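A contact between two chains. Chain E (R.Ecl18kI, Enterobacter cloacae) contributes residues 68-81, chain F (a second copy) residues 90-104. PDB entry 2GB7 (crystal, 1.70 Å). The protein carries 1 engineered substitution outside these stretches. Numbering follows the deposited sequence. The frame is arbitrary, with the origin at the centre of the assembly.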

ATOM      1  N   GLU E  68      15.847  15.282   7.692  1.00 34.28           N
ATOM      2  CA  GLU E  68      14.892  15.396   6.603  1.00 33.64           C
ATOM      3  C   GLU E  68      14.433  16.846   6.389  1.00 33.72           C
ATOM      4  O   GLU E  68      14.240  17.266   5.234  1.00 33.92           O
ATOM      5  CB  GLU E  68      13.695  14.500   6.865  1.00 32.72           C
ATOM      6  CG  GLU E  68      12.744  14.371   5.678  1.00 34.45           C
ATOM      7  CD  GLU E  68      11.358  13.906   6.109  1.00 30.99           C
ATOM      8  OE1 GLU E  68      10.858  14.414   7.137  1.00 30.50           O
ATOM      9  OE2 GLU E  68      10.746  13.028   5.440  1.00 32.53           O
ATOM     10  N   LYS E  69      14.280  17.596   7.495  1.00 33.40           N
ATOM     11  CA  LYS E  69      13.862  18.996   7.416  1.00 33.55           C
ATOM     12  C   LYS E  69      14.886  19.842   6.677  1.00 32.93           C
ATOM     13  O   LYS E  69      14.522  20.691   5.856  1.00 33.13           O
ATOM     14  CB  LYS E  69      13.624  19.590   8.811  1.00 34.15           C
ATOM     15  CG  LYS E  69      12.143  19.669   9.201  1.00 35.11           C
ATOM     16  CD  LYS E  69      11.935  20.943  10.022  1.00 34.70           C
ATOM     17  CE  LYS E  69      10.484  21.187  10.400  1.00 35.80           C
ATOM     18  NZ  LYS E  69      10.389  22.298  11.395  1.00 39.17           N
ATOM     19  N   GLU E  70      16.161  19.613   6.976  1.00 32.36           N
ATOM     20  CA  GLU E  70      17.246  20.390   6.367  1.00 32.09           C
ATOM     21  C   GLU E  70      17.354  20.060   4.891  1.00 32.06           C
ATOM     22  O   GLU E  70      17.569  20.938   4.061  1.00 31.70           O
ATOM     23  CB  GLU E  70      18.559  19.999   6.997  1.00 31.79           C
ATOM     24  CG  GLU E  70      18.764  20.564   8.385  1.00 34.94           C
ATOM     25  N   PHE E  71      17.236  18.772   4.598  1.00 31.05           N
ATOM     26  CA  PHE E  71      17.347  18.220   3.246  1.00 31.28           C
ATOM     27  C   PHE E  71      16.335  18.851   2.288  1.00 31.71           C
ATOM     28  O   PHE E  71      16.674  19.234   1.134  1.00 32.94           O
ATOM     29  CB  PHE E  71      17.134  16.712   3.270  1.00 31.40           C
ATOM     30  CG  PHE E  71      17.204  16.082   1.911  1.00 30.03           C
ATOM     31  CD1 PHE E  71      18.435  15.936   1.270  1.00 32.31           C
ATOM     32  CD2 PHE E  71      16.051  15.732   1.234  1.00 30.86           C
ATOM     33  CE1 PHE E  71      18.508  15.361   0.000  1.00 32.66           C
ATOM     34  CE2 PHE E  71      16.112  15.136  -0.034  1.00 33.87           C
ATOM     35  CZ  PHE E  71      17.350  14.981  -0.657  1.00 31.39           C
ATOM     36  N   THR E  72      15.106  18.986   2.799  1.00 31.26           N
ATOM     37  CA  THR E  72      14.009  19.531   2.025  1.00 30.85           C
ATOM     38  C   THR E  72      14.316  20.987   1.662  1.00 30.05           C
ATOM     39  O   THR E  72      14.164  21.401   0.520  1.00 29.94           O
ATOM     40  CB  THR E  72      12.706  19.426   2.828  1.00 30.88           C
ATOM     41  OG1 THR E  72      12.371  18.035   3.006  1.00 32.47           O
ATOM     42  CG2 THR E  72      11.553  20.177   2.118  1.00 30.52           C
ATOM     43  N   THR E  73      14.784  21.751   2.633  1.00 29.57           N
ATOM     44  CA  THR E  73      15.075  23.134   2.391  1.00 28.91           C
ATOM     45  C   THR E  73      16.195  23.253   1.358  1.00 29.11           C
ATOM     46  O   THR E  73      16.117  24.091   0.468  1.00 29.78           O
ATOM     47  CB  THR E  73      15.358  23.832   3.726  1.00 29.01           C
ATOM     48  OG1 THR E  73      14.164  23.757   4.528  1.00 28.53           O
ATOM     49  CG2 THR E  73      15.734  25.279   3.489  1.00 28.33           C
ATOM     50  N   ARG E  74      17.210  22.389   1.437  1.00 29.81           N
ATOM     51  CA  ARG E  74      18.292  22.421   0.440  1.00 30.53           C
ATOM     52  C   ARG E  74      17.789  22.235  -0.984  1.00 29.86           C
ATOM     53  O   ARG E  74      18.177  23.016  -1.878  1.00 29.18           O
ATOM     54  CB  ARG E  74      19.362  21.360   0.730  1.00 31.54           C
ATOM     55  CG  ARG E  74      20.612  21.501  -0.171  1.00 32.96           C
ATOM     56  CD  ARG E  74      21.726  20.579   0.284  1.00 37.40           C
ATOM     57  NE  ARG E  74      22.469  21.176   1.397  1.00 42.21           N
ATOM     58  CZ  ARG E  74      22.232  20.919   2.683  1.00 42.28           C
ATOM     59  NH1 ARG E  74      21.277  20.068   3.033  1.00 42.80           N
ATOM     60  NH2 ARG E  74      22.958  21.511   3.620  1.00 42.01           N
ATOM     61  N   MET E  75      16.949  21.207  -1.168  1.00 29.13           N
ATOM     62  CA  MET E  75      16.372  20.813  -2.459  1.00 29.20           C
ATOM     63  C   MET E  75      15.564  21.962  -3.043  1.00 28.95           C
ATOM     64  O   MET E  75      15.745  22.320  -4.229  1.00 28.93           O
ATOM     65  CB  MET E  75      15.503  19.544  -2.330  1.00 29.75           C
ATOM     66  CG  MET E  75      16.302  18.278  -2.018  1.00 31.03           C
ATOM     67  SD  MET E  75      17.935  18.216  -2.803  1.00 40.29           S
ATOM     68  CE  MET E  75      17.508  17.688  -4.446  1.00 32.99           C
ATOM     69  N   LEU E  76      14.711  22.561  -2.199  1.00 28.28           N
ATOM     70  CA  LEU E  76      13.909  23.725  -2.652  1.00 28.74           C
ATOM     71  C   LEU E  76      14.765  24.913  -3.101  1.00 29.10           C
ATOM     72  O   LEU E  76      14.361  25.697  -3.968  1.00 29.72           O
ATOM     73  CB  LEU E  76      12.927  24.165  -1.567  1.00 29.01           C
ATOM     74  CG  LEU E  76      11.758  23.243  -1.199  1.00 29.58           C
ATOM     75  CD1 LEU E  76      11.029  23.740   0.045  1.00 28.81           C
ATOM     76  CD2 LEU E  76      10.752  22.977  -2.370  1.00 31.73           C
ATOM     77  N   SER E  77      15.946  25.065  -2.498  1.00 29.20           N
ATOM     78  CA  SER E  77      16.841  26.154  -2.876  1.00 29.37           C
ATOM     79  C   SER E  77      17.273  26.080  -4.335  1.00 29.01           C
ATOM     80  O   SER E  77      17.602  27.108  -4.932  1.00 29.09           O
ATOM     81  CB  SER E  77      18.063  26.200  -1.954  1.00 28.72           C
ATOM     82  OG  SER E  77      17.590  25.963  -0.595  1.00 32.82           O
ATOM     83  N   TYR E  78      17.251  24.883  -4.922  1.00 29.42           N
ATOM     84  CA  TYR E  78      17.618  24.778  -6.326  1.00 30.14           C
ATOM     85  C   TYR E  78      16.586  25.441  -7.251  1.00 29.65           C
ATOM     86  O   TYR E  78      16.945  25.922  -8.338  1.00 30.87           O
ATOM     87  CB  TYR E  78      17.927  23.346  -6.730  1.00 30.69           C
ATOM     88  CG  TYR E  78      19.137  22.756  -6.039  1.00 33.64           C
ATOM     89  CD1 TYR E  78      18.986  21.935  -4.922  1.00 37.72           C
ATOM     90  CD2 TYR E  78      20.426  22.986  -6.516  1.00 36.34           C
ATOM     91  CE1 TYR E  78      20.084  21.377  -4.281  1.00 39.84           C
ATOM     92  CE2 TYR E  78      21.542  22.431  -5.876  1.00 39.18           C
ATOM     93  CZ  TYR E  78      21.353  21.624  -4.759  1.00 39.15           C
ATOM     94  OH  TYR E  78      22.431  21.061  -4.115  1.00 41.27           O
ATOM     95  N   LEU E  79      15.348  25.556  -6.766  1.00 28.32           N
ATOM     96  CA  LEU E  79      14.258  26.212  -7.490  1.00 27.98           C
ATOM     97  C   LEU E  79      14.305  27.744  -7.467  1.00 28.75           C
ATOM     98  O   LEU E  79      13.776  28.391  -8.373  1.00 29.65           O
ATOM     99  CB  LEU E  79      12.909  25.743  -6.939  1.00 28.03           C
ATOM    100  CG  LEU E  79      12.770  24.231  -6.849  1.00 27.08           C
ATOM    101  CD1 LEU E  79      11.413  23.863  -6.246  1.00 24.97           C
ATOM    102  CD2 LEU E  79      12.952  23.563  -8.214  1.00 30.19           C
ATOM    103  N   ILE E  80      14.926  28.336  -6.453  1.00 28.83           N
ATOM    104  CA  ILE E  80      14.857  29.792  -6.337  1.00 29.01           C
ATOM    105  C   ILE E  80      15.688  30.473  -7.434  1.00 29.91           C
ATOM    106  O   ILE E  80      16.908  30.259  -7.551  1.00 30.24           O
ATOM    107  CB  ILE E  80      15.256  30.332  -4.934  1.00 29.19           C
ATOM    108  CG1 ILE E  80      14.745  29.400  -3.810  1.00 28.76           C
ATOM    109  CG2 ILE E  80      14.765  31.801  -4.781  1.00 28.07           C
ATOM    110  CD1 ILE E  80      15.173  29.915  -2.392  1.00 31.15           C
ATOM    111  N   ASP E  81      15.003  31.317  -8.204  1.00 30.22           N
ATOM    112  CA  ASP E  81      15.533  31.916  -9.418  1.00 30.82           C
ATOM    113  C   ASP E  81      15.744  33.415  -9.204  1.00 30.68           C
ATOM    114  O   ASP E  81      14.810  34.222  -9.337  1.00 30.28           O
ATOM    115  CB  ASP E  81      14.547  31.633 -10.566  1.00 31.63           C
ATOM    116  CG  ASP E  81      15.069  32.054 -11.947  1.00 32.60           C
ATOM    117  OD1 ASP E  81      14.463  31.597 -12.948  1.00 36.19           O
ATOM    118  OD2 ASP E  81      16.046  32.821 -12.046  1.00 35.80           O
TER
ATOM    119  N   PRO F  90      13.242  39.762  -2.172  1.00 20.53           N
ATOM    120  CA  PRO F  90      12.453  38.637  -2.699  1.00 20.52           C
ATOM    121  C   PRO F  90      13.134  37.271  -2.534  1.00 20.71           C
ATOM    122  O   PRO F  90      12.450  36.260  -2.268  1.00 19.85           O
ATOM    123  CB  PRO F  90      12.289  38.986  -4.186  1.00 20.65           C
ATOM    124  CG  PRO F  90      13.205  40.130  -4.453  1.00 20.29           C
ATOM    125  CD  PRO F  90      13.391  40.838  -3.162  1.00 20.43           C
ATOM    126  N   TYR F  91      14.457  37.235  -2.694  1.00 20.87           N
ATOM    127  CA  TYR F  91      15.211  35.993  -2.526  1.00 21.11           C
ATOM    128  C   TYR F  91      15.151  35.477  -1.088  1.00 20.98           C
ATOM    129  O   TYR F  91      14.913  34.285  -0.859  1.00 20.35           O
ATOM    130  CB  TYR F  91      16.670  36.146  -2.978  1.00 21.55           C
ATOM    131  CG  TYR F  91      17.445  34.858  -2.825  1.00 23.23           C
ATOM    132  CD1 TYR F  91      17.441  33.904  -3.839  1.00 23.54           C
ATOM    133  CD2 TYR F  91      18.162  34.578  -1.654  1.00 24.94           C
ATOM    134  CE1 TYR F  91      18.131  32.709  -3.704  1.00 25.07           C
ATOM    135  CE2 TYR F  91      18.850  33.374  -1.506  1.00 26.22           C
ATOM    136  CZ  TYR F  91      18.830  32.452  -2.539  1.00 25.61           C
ATOM    137  OH  TYR F  91      19.504  31.262  -2.416  1.00 29.04           O
ATOM    138  N   ASP F  92      15.381  36.375  -0.132  1.00 21.23           N
ATOM    139  CA  ASP F  92      15.296  36.040   1.285  1.00 21.15           C
ATOM    140  C   ASP F  92      13.879  35.674   1.702  1.00 19.87           C
ATOM    141  O   ASP F  92      13.697  34.875   2.608  1.00 20.25           O
ATOM    142  CB  ASP F  92      15.793  37.202   2.147  1.00 22.18           C
ATOM    143  CG  ASP F  92      17.308  37.230   2.285  1.00 23.23           C
ATOM    144  OD1 ASP F  92      17.973  36.218   1.971  1.00 27.36           O
ATOM    145  OD2 ASP F  92      17.831  38.255   2.736  1.00 27.31           O
ATOM    146  N   ALA F  93      12.891  36.284   1.059  1.00 19.09           N
ATOM    147  CA  ALA F  93      11.485  36.013   1.332  1.00 18.30           C
ATOM    148  C   ALA F  93      11.171  34.535   1.032  1.00 18.15           C
ATOM    149  O   ALA F  93      10.648  33.803   1.885  1.00 18.04           O
ATOM    150  CB  ALA F  93      10.610  36.916   0.500  1.00 17.71           C
ATOM    151  N   ILE F  94      11.507  34.107  -0.183  1.00 18.15           N
ATOM    152  CA  ILE F  94      11.326  32.717  -0.589  1.00 18.60           C
ATOM    153  C   ILE F  94      12.137  31.786   0.305  1.00 18.69           C
ATOM    154  O   ILE F  94      11.609  30.794   0.819  1.00 18.23           O
ATOM    155  CB  ILE F  94      11.696  32.499  -2.074  1.00 18.83           C
ATOM    156  CG1 ILE F  94      10.713  33.252  -2.971  1.00 19.24           C
ATOM    157  CG2 ILE F  94      11.716  30.994  -2.412  1.00 17.24           C
ATOM    158  CD1 ILE F  94      11.294  33.688  -4.296  1.00 19.04           C
ATOM    159  N   ARG F  95      13.411  32.118   0.514  1.00 18.80           N
ATOM    160  CA  ARG F  95      14.276  31.303   1.359  1.00 19.24           C
ATOM    161  C   ARG F  95      13.621  31.042   2.709  1.00 18.96           C
ATOM    162  O   ARG F  95      13.597  29.910   3.188  1.00 18.16           O
ATOM    163  CB  ARG F  95      15.646  31.972   1.537  1.00 20.40           C
ATOM    164  CG  ARG F  95      16.805  31.204   0.902  1.00 22.16           C
ATOM    165  CD  ARG F  95      16.968  29.841   1.537  1.00 26.65           C
ATOM    166  NE  ARG F  95      18.357  29.552   1.881  1.00 27.48           N
ATOM    167  CZ  ARG F  95      18.888  28.330   1.904  1.00 28.91           C
ATOM    168  NH1 ARG F  95      20.166  28.185   2.244  1.00 28.42           N
ATOM    169  NH2 ARG F  95      18.158  27.263   1.573  1.00 26.64           N
ATOM    170  N   ASP F  96      13.073  32.102   3.293  1.00 19.44           N
ATOM    171  CA  ASP F  96      12.368  32.055   4.566  1.00 20.06           C
ATOM    172  C   ASP F  96      11.138  31.166   4.463  1.00 19.71           C
ATOM    173  O   ASP F  96      10.900  30.312   5.310  1.00 19.71           O
ATOM    174  CB  ASP F  96      11.946  33.468   4.967  1.00 20.93           C
ATOM    175  CG  ASP F  96      11.281  33.515   6.331  1.00 23.14           C
ATOM    176  OD1 ASP F  96      11.983  33.290   7.341  1.00 24.48           O
ATOM    177  OD2 ASP F  96      10.063  33.793   6.386  1.00 24.02           O
ATOM    178  N   PHE F  97      10.354  31.371   3.418  1.00 19.31           N
ATOM    179  CA  PHE F  97       9.207  30.510   3.168  1.00 19.38           C
ATOM    180  C   PHE F  97       9.628  29.048   3.174  1.00 19.36           C
ATOM    181  O   PHE F  97       8.976  28.215   3.817  1.00 19.77           O
ATOM    182  CB  PHE F  97       8.569  30.881   1.840  1.00 19.58           C
ATOM    183  CG  PHE F  97       7.243  30.242   1.612  1.00 18.64           C
ATOM    184  CD1 PHE F  97       6.105  30.738   2.239  1.00 19.38           C
ATOM    185  CD2 PHE F  97       7.124  29.161   0.746  1.00 19.84           C
ATOM    186  CE1 PHE F  97       4.856  30.149   2.008  1.00 20.37           C
ATOM    187  CE2 PHE F  97       5.889  28.556   0.524  1.00 19.26           C
ATOM    188  CZ  PHE F  97       4.749  29.062   1.150  1.00 18.45           C
ATOM    189  N   THR F  98      10.701  28.723   2.452  1.00 19.44           N
ATOM    190  CA  THR F  98      11.170  27.333   2.371  1.00 19.70           C
ATOM    191  C   THR F  98      11.676  26.809   3.719  1.00 20.97           C
ATOM    192  O   THR F  98      11.782  25.588   3.914  1.00 21.59           O
ATOM    193  CB  THR F  98      12.277  27.131   1.300  1.00 19.25           C
ATOM    194  OG1 THR F  98      13.416  27.946   1.622  1.00 18.80           O
ATOM    195  CG2 THR F  98      11.775  27.496  -0.102  1.00 18.98           C
ATOM    196  N   MET F  99      11.978  27.729   4.636  1.00 22.08           N
ATOM    197  CA  MET F  99      12.511  27.365   5.958  1.00 22.71           C
ATOM    198  C   MET F  99      11.481  27.336   7.093  1.00 22.32           C
ATOM    199  O   MET F  99      11.594  26.507   8.000  1.00 21.70           O
ATOM    200  CB  MET F  99      13.684  28.274   6.346  1.00 23.63           C
ATOM    201  CG  MET F  99      14.853  28.264   5.359  1.00 25.72           C
ATOM    202  SD  MET F  99      16.392  28.822   6.102  1.00 30.03           S
ATOM    203  CE  MET F  99      16.464  27.584   7.426  1.00 30.32           C
ATOM    204  N   GLU F 100      10.504  28.242   7.059  1.00 22.11           N
ATOM    205  CA  GLU F 100       9.552  28.399   8.165  1.00 22.87           C
ATOM    206  C   GLU F 100       8.389  27.410   8.146  1.00 22.34           C
ATOM    207  O   GLU F 100       7.816  27.118   9.193  1.00 22.35           O
ATOM    208  CB  GLU F 100       8.976  29.810   8.197  1.00 22.67           C
ATOM    209  CG  GLU F 100       8.755  30.366   9.601  1.00 28.06           C
ATOM    210  CD  GLU F 100      10.002  30.320  10.483  1.00 31.66           C
ATOM    211  OE1 GLU F 100      11.084  29.899  10.014  1.00 32.92           O
ATOM    212  OE2 GLU F 100       9.898  30.715  11.672  1.00 36.88           O
ATOM    213  N   TYR F 101       8.023  26.922   6.967  1.00 22.69           N
ATOM    214  CA  TYR F 101       6.829  26.059   6.893  1.00 22.88           C
ATOM    215  C   TYR F 101       7.054  24.637   6.372  1.00 23.95           C
ATOM    216  O   TYR F 101       6.207  24.134   5.640  1.00 23.13           O
ATOM    217  CB  TYR F 101       5.707  26.760   6.095  1.00 22.88           C
ATOM    218  CG  TYR F 101       5.594  28.235   6.418  1.00 22.72           C
ATOM    219  CD1 TYR F 101       6.203  29.182   5.603  1.00 23.83           C
ATOM    220  CD2 TYR F 101       4.898  28.680   7.547  1.00 23.34           C
ATOM    221  CE1 TYR F 101       6.128  30.540   5.898  1.00 25.04           C
ATOM    222  CE2 TYR F 101       4.826  30.057   7.861  1.00 24.70           C
ATOM    223  CZ  TYR F 101       5.434  30.975   7.020  1.00 25.59           C
ATOM    224  OH  TYR F 101       5.390  32.341   7.283  1.00 27.17           O
ATOM    225  N   PRO F 102       8.137  23.949   6.806  1.00 24.80           N
ATOM    226  CA  PRO F 102       8.404  22.678   6.142  1.00 25.15           C
ATOM    227  C   PRO F 102       7.365  21.640   6.473  1.00 24.73           C
ATOM    228  O   PRO F 102       7.018  20.833   5.598  1.00 24.05           O
ATOM    229  CB  PRO F 102       9.759  22.241   6.729  1.00 25.78           C
ATOM    230  CG  PRO F 102      10.299  23.386   7.430  1.00 25.69           C
ATOM    231  CD  PRO F 102       9.122  24.189   7.870  1.00 25.94           C
ATOM    232  N   THR F 103       6.871  21.625   7.712  1.00 23.71           N
ATOM    233  CA  THR F 103       5.865  20.597   8.065  1.00 23.21           C
ATOM    234  C   THR F 103       4.559  20.894   7.339  1.00 22.07           C
ATOM    235  O   THR F 103       3.888  19.975   6.860  1.00 21.37           O
ATOM    236  CB  THR F 103       5.630  20.528   9.582  1.00 23.71           C
ATOM    237  OG1 THR F 103       6.900  20.433  10.242  1.00 25.06           O
ATOM    238  CG2 THR F 103       4.767  19.362   9.974  1.00 25.35           C
ATOM    239  N   HIS F 104       4.211  22.176   7.255  1.00 20.72           N
ATOM    240  CA  HIS F 104       3.022  22.644   6.544  1.00 19.64           C
ATOM    241  C   HIS F 104       3.013  22.207   5.082  1.00 19.19           C
ATOM    242  O   HIS F 104       2.046  21.595   4.617  1.00 18.40           O
ATOM    243  CB  HIS F 104       2.943  24.175   6.599  1.00 19.84           C
ATOM    244  CG  HIS F 104       2.810  24.726   7.981  1.00 20.65           C
ATOM    245  ND1 HIS F 104       3.899  24.951   8.795  1.00 23.98           N
ATOM    246  CD2 HIS F 104       1.723  25.126   8.683  1.00 21.08           C
ATOM    247  CE1 HIS F 104       3.490  25.478   9.938  1.00 23.82           C
ATOM    248  NE2 HIS F 104       2.173  25.585   9.899  1.00 25.32           N
TER
HETATM  249  O   HOH W   1      15.474  26.894   0.222  1.00 45.73           O

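The helix that enters chain E's stretch at residue 68 and the helix of residues 90-100 in chain F run nearly antiparallel: their directions differ by 152° and their axes approach to 9.3 Å. The spacing is tightest where Thr73(E) meets Thr98(F), with CA atoms 5.7 Å apart, and both residues are buried with CA-to-CB bonds directed toward the other stretch. In all, 628 Å² is buried.

Thr73(E) makes the one direct hydrogen bond across the contact, from its OG1 to the O of Thr98(F) at 3.1 Å. That carbonyl lies near the end of its helix, and no backbone N within the stretch bonds to it. With chi1 in m, Thr73(E) also brings its CG2 to 3.6 Å from CG of Met99(F). Thr98(F) takes p instead, which turns OG1 back to donate to Arg95(F) O at 2.5 Å and leaves CG2 3.8 Å from CB of Leu76(E).

The same Thr98(F) OG1 accepts from water 1 at 2.7 Å, and the water donates also to Ser77(E) OG at 2.5 Å, so one molecule bridges the chains. Arg95(F) points its CA-to-CB bond sideways, yet its bent chain (chi1 -114°, chi2 m) carries NH2 to 2.6 Å from Ser77(E) OG; the angle is too poor for a hydrogen bond.

Beyond these polar groups, Ile80(E) loses the most area, 120 Å². Its CB points toward chain F, and chi1 of -38° with chi2 in t places CD1 3.6 Å from Ile94(F) CG2, while CG2 lies 3.5 Å from Tyr91(F) CD1. A branched apolar side chain suits this site, because both of its arms lie against Tyr91(F) and Ile94(F).

At the other end, Lys69(E) starts sideways, but its extended outer chain (chi3 and chi4 both t) lays CE 3.7 Å from Pro102(F) CG, an aliphatic contact that leaves the residue exposed.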